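Local coordinates for protein exosome complex component Rrp42 (Archaeoglobus fulgidus, PDB 3M7N) that probably serves as a non-catalytic subunit of the archaeal RNA-degrading exosome and helps to shape the active site of its partner Rrp41, at residues Y13-L18 with M205-T210; S189-N194 with D239-V244. All coordinates share one frame; numbering follows the deposited sequence.

Overall arrangement
Contacts 1 and 2 lie on opposite faces of one small sheet: Leu190 and Val192 of strand 185-192 face contact 1, Ser189 and Ile191 face contact 2. Strand 185-192 belongs to the four-stranded antiparallel sheet and carries the first segment of contact 2, whose other half lies on helix 235-253. Contact 1 joins the N-terminal helix 4-19 to the loop between helix 202-205 and strand 211-216. Along the chain the segments alternate, 13-18, 189-194, 205-210, 239-244, and the centres of the two contacts lie about 15 Å apart. They meet at Val192, which touches Leu15 and Val207, and where Thr210 pairs with Ile191, so strand 185-192 links the N-terminal and C-terminal helices.

Contact 1. Residues Y13-L18 with M205-T210; sequences YVLSKL and MSVGDT
Val14 and Leu15 meet Val207 where the N-terminal helix 4-19 of this RNase PH-family subunit packs against a type I beta turn, Met205 to Gly208. The principle is a simple one: a turn distant in sequence offers the helix one central aliphatic side chain, with polar ties beside it. The apolar contacts centre on Val207 CG2, which approaches Val14 CG1 to 3.7 Å and lies 4.0 Å from Val14 CB. The same methyl is 4.0 Å from Leu15 CD2, and the other branch, Val207 CG1, also borders that leucine methyl. Val207 thus presents one methyl to both helix residues, while the second meets only Leu15 of the two and packs on Val192 as well. Its CG2 is anti to the carbonyl carbon and CG1 anti to the backbone N, a torsion (chi1 172°) that sets CG2 against Val14 and Leu15 and leaves CG1 beside Leu15 and Val192. Val192 of strand 185-192 touches both Leu15 and Val207, extending the apolar patch to the sheet.

Polar groups play a different part. Ser206 OG bonds to Glu203 O, and Val207 O accepts from Arg11 NE, a further tie between the turn and the helix. The turn is closed by Gly208 N bonding to Met205 O at 3.0 Å. Toward Val14 the serine offers a mere van der Waals approach, with Ser206 OG 4.1 Å from Val14 CG2.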
# COMPACT_ATOMS: atom_id res chain seq x y z
N TYR H 13 6.63 -12.07 -34.43
CA TYR H 13 7.19 -13.31 -34.93
C TYR H 13 6.17 -14.47 -34.85
O TYR H 13 5.96 -15.18 -35.83
CB TYR H 13 8.47 -13.68 -34.18
CG TYR H 13 9.15 -14.88 -34.79
CD1 TYR H 13 9.64 -14.83 -36.09
CD2 TYR H 13 9.30 -16.06 -34.08
CE1 TYR H 13 10.25 -15.93 -36.66
CE2 TYR H 13 9.92 -17.16 -34.64
CZ TYR H 13 10.40 -17.09 -35.93
OH TYR H 13 11.02 -18.18 -36.50
N VAL H 14 5.54 -14.63 -33.69
CA VAL H 14 4.48 -15.60 -33.53
C VAL H 14 3.36 -15.35 -34.52
O VAL H 14 2.87 -16.27 -35.16
CB VAL H 14 3.90 -15.55 -32.12
CG1 VAL H 14 2.71 -16.48 -32.00
CG2 VAL H 14 4.98 -15.91 -31.09
N LEU H 15 2.95 -14.10 -34.67
CA LEU H 15 1.83 -13.81 -35.56
C LEU H 15 2.19 -14.08 -37.01
O LEU H 15 1.36 -14.54 -37.79
CB LEU H 15 1.31 -12.37 -35.36
CG LEU H 15 0.65 -12.17 -33.99
CD1 LEU H 15 0.29 -10.70 -33.72
CD2 LEU H 15 -0.59 -13.07 -33.82
N SER H 16 3.44 -13.83 -37.35
CA SER H 16 3.92 -14.07 -38.70
C SER H 16 3.83 -15.57 -39.01
O SER H 16 3.30 -15.98 -40.04
CB SER H 16 5.35 -13.53 -38.85
OG SER H 16 6.01 -14.08 -39.97
N LYS H 17 4.32 -16.39 -38.09
CA LYS H 17 4.23 -17.83 -38.24
C LYS H 17 2.79 -18.31 -38.33
O LYS H 17 2.47 -19.21 -39.13
CB LYS H 17 4.96 -18.51 -37.09
CG LYS H 17 6.45 -18.19 -37.06
CD LYS H 17 7.19 -18.78 -38.25
CE LYS H 17 7.10 -20.32 -38.20
NZ LYS H 17 8.09 -21.03 -39.09
N LEU H 18 1.92 -17.74 -37.50
CA LEU H 18 0.51 -18.12 -37.47
C LEU H 18 -0.16 -17.87 -38.81
O LEU H 18 -1.06 -18.60 -39.23
CB LEU H 18 -0.22 -17.32 -36.40
CG LEU H 18 -1.21 -18.02 -35.47
CD1 LEU H 18 -2.23 -17.02 -34.94
CD2 LEU H 18 -1.89 -19.15 -36.16
N MET H 205 2.54 -16.55 -25.57
CA MET H 205 1.71 -15.65 -24.77
C MET H 205 2.04 -14.18 -25.05
O MET H 205 1.29 -13.30 -24.68
CB MET H 205 1.85 -15.95 -23.28
CG MET H 205 1.27 -17.31 -22.83
SD MET H 205 -0.47 -17.58 -23.21
CE MET H 205 -1.23 -16.19 -22.35
N SER H 206 3.16 -13.91 -25.70
CA SER H 206 3.48 -12.54 -26.07
C SER H 206 2.36 -11.91 -26.88
O SER H 206 2.24 -10.70 -26.97
CB SER H 206 4.77 -12.51 -26.88
OG SER H 206 4.50 -13.03 -28.17
N VAL H 207 1.53 -12.74 -27.49
CA VAL H 207 0.44 -12.24 -28.32
C VAL H 207 -0.63 -11.53 -27.50
O VAL H 207 -1.23 -10.57 -27.97
CB VAL H 207 -0.18 -13.37 -29.17
CG1 VAL H 207 -1.43 -12.88 -29.88
CG2 VAL H 207 0.84 -13.90 -30.18
N GLY H 208 -0.89 -12.01 -26.29
CA GLY H 208 -1.92 -11.42 -25.46
C GLY H 208 -2.37 -12.47 -24.48
O GLY H 208 -2.07 -13.65 -24.66
N ASP H 209 -3.09 -12.07 -23.44
CA ASP H 209 -3.48 -13.01 -22.40
C ASP H 209 -4.91 -13.50 -22.62
O ASP H 209 -5.78 -13.34 -21.76
CB ASP H 209 -3.33 -12.38 -21.02
CG ASP H 209 -3.35 -13.40 -19.90
OD1 ASP H 209 -3.43 -14.61 -20.19
OD2 ASP H 209 -3.27 -12.99 -18.71
N THR H 210 -5.15 -14.10 -23.77
CA THR H 210 -6.51 -14.40 -24.22
C THR H 210 -6.68 -15.91 -24.38
O THR H 210 -6.31 -16.49 -25.41
CB THR H 210 -6.78 -13.73 -25.54
OG1 THR H 210 -5.67 -14.00 -26.41
CG2 THR H 210 -6.87 -12.24 -25.35

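Contact 2. Residues S189-N194 with D239-V244; sequences SLIVGN and DELLDV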
# COMPACT_ATOMS: atom_id res chain seq x y z
N SER H 189 -6.07 -23.18 -24.04
CA SER H 189 -5.63 -22.71 -25.34
C SER H 189 -5.50 -21.19 -25.40
O SER H 189 -6.30 -20.44 -24.83
CB SER H 189 -6.56 -23.22 -26.45
OG SER H 189 -6.65 -24.63 -26.43
N LEU H 190 -4.46 -20.74 -26.10
CA LEU H 190 -4.33 -19.35 -26.46
C LEU H 190 -5.27 -19.08 -27.66
O LEU H 190 -5.21 -19.79 -28.68
CB LEU H 190 -2.87 -19.11 -26.86
CG LEU H 190 -2.23 -17.72 -26.83
CD1 LEU H 190 -1.23 -17.59 -27.97
CD2 LEU H 190 -3.26 -16.64 -26.88
N ILE H 191 -6.14 -18.08 -27.55
CA ILE H 191 -6.99 -17.73 -28.69
C ILE H 191 -6.45 -16.50 -29.41
O ILE H 191 -6.36 -15.43 -28.84
CB ILE H 191 -8.45 -17.45 -28.25
CG1 ILE H 191 -8.96 -18.56 -27.32
CG2 ILE H 191 -9.34 -17.30 -29.47
CD1 ILE H 191 -8.94 -19.96 -27.93
N VAL H 192 -6.06 -16.67 -30.67
CA VAL H 192 -5.64 -15.54 -31.47
C VAL H 192 -6.55 -15.37 -32.68
O VAL H 192 -6.42 -16.10 -33.67
CB VAL H 192 -4.19 -15.67 -31.97
CG1 VAL H 192 -3.76 -14.39 -32.68
CG2 VAL H 192 -3.24 -16.02 -30.82
N GLY H 193 -7.47 -14.41 -32.62
CA GLY H 193 -8.42 -14.22 -33.70
C GLY H 193 -9.41 -15.37 -33.73
O GLY H 193 -10.10 -15.61 -32.75
N ASN H 194 -9.47 -16.10 -34.85
CA ASN H 194 -10.30 -17.30 -34.92
C ASN H 194 -9.47 -18.58 -35.00
O ASN H 194 -9.90 -19.60 -35.54
CB ASN H 194 -11.31 -17.22 -36.08
N ASP H 239 -16.83 -24.30 -30.43
CA ASP H 239 -17.34 -25.65 -30.69
C ASP H 239 -16.25 -26.62 -31.12
O ASP H 239 -16.15 -27.74 -30.61
CB ASP H 239 -18.46 -25.62 -31.74
CG ASP H 239 -19.72 -24.95 -31.22
OD1 ASP H 239 -19.98 -25.11 -30.01
OD2 ASP H 239 -20.41 -24.24 -31.99
N GLU H 240 -15.43 -26.17 -32.07
CA GLU H 240 -14.34 -26.97 -32.55
C GLU H 240 -13.36 -27.25 -31.41
O GLU H 240 -12.92 -28.39 -31.22
CB GLU H 240 -13.66 -26.25 -33.71
CG GLU H 240 -12.50 -27.03 -34.31
CD GLU H 240 -11.67 -26.19 -35.27
OE1 GLU H 240 -10.52 -26.58 -35.59
OE2 GLU H 240 -12.19 -25.13 -35.70
N LEU H 241 -13.05 -26.22 -30.62
CA LEU H 241 -12.08 -26.34 -29.52
C LEU H 241 -12.62 -27.18 -28.37
O LEU H 241 -11.86 -27.83 -27.66
CB LEU H 241 -11.66 -24.96 -29.01
CG LEU H 241 -10.47 -24.92 -28.03
CD1 LEU H 241 -9.28 -25.71 -28.59
CD2 LEU H 241 -10.07 -23.47 -27.72
N LEU H 242 -13.92 -27.16 -28.17
CA LEU H 242 -14.54 -28.03 -27.18
C LEU H 242 -14.11 -29.48 -27.44
O LEU H 242 -13.69 -30.20 -26.52
CB LEU H 242 -16.06 -27.91 -27.27
CG LEU H 242 -16.99 -28.12 -26.07
CD1 LEU H 242 -18.21 -28.85 -26.53
CD2 LEU H 242 -16.36 -28.85 -24.90
N ASP H 243 -14.23 -29.90 -28.72
CA ASP H 243 -13.93 -31.28 -29.11
C ASP H 243 -12.45 -31.60 -29.02
O ASP H 243 -12.05 -32.59 -28.40
CB ASP H 243 -14.48 -31.61 -30.52
CG ASP H 243 -16.02 -31.63 -30.56
OD1 ASP H 243 -16.65 -32.06 -29.56
OD2 ASP H 243 -16.61 -31.17 -31.56
N VAL H 244 -11.65 -30.74 -29.63
CA VAL H 244 -10.21 -30.88 -29.57
C VAL H 244 -9.73 -31.06 -28.12
O VAL H 244 -8.89 -31.92 -27.84
CB VAL H 244 -9.52 -29.67 -30.25
CG1 VAL H 244 -8.05 -29.55 -29.82
CG2 VAL H 244 -9.63 -29.78 -31.77
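Leu241, on helix 235-253, reaches toward Ser189 and Ile191 of strand 185-192, a helix-on-sheet contact in this RNase PH-family subunit. It is a worked example of how one leucine can seat a helix on a strand: one branch meets Ser189, the other Ser189 and Ile191. Leu241 sets out from the helix toward the strand at CB, and CG stands anti to the backbone N (chi1 -170°), which carries the fork forward to the sheet. CB itself has no strand atom within 4.2 Å. CG comes just within that limit, 4.2 Å from Ser189 OG. From there the chain divides. CD1 goes to the serine, 3.6 Å from Ser189 OG. CD2 faces both strand residues, 3.7 Å from Ser189 CB. It is equally 3.7 Å from Ile191 CD1. The isoleucine and the leucine thus touch tip to tip, methyl against methyl.

Ser189 and Ile191 are alternate residues of the strand, so their side chains lie on the same face of the sheet, whereas Leu190 between them points away from the helix. Tyr196 of the neighbouring strand 195-198 touches both Ile191 and Leu241, and its OH is hydrogen-bonded to Glu240 OE1. On another part of the helix surface, Asp243 forms a salt bridge to Arg212 of the neighbouring exonuclease 1 chain, so the helix serves both the sheet and the subunit interface.

All three touching residues are buried, and their meeting is mostly of carbon with carbon, with one hydroxyl oxygen at the leucine methyls. Helix and strand are therefore held here by dispersion and the exclusion of water, without a directional bond between the two segments.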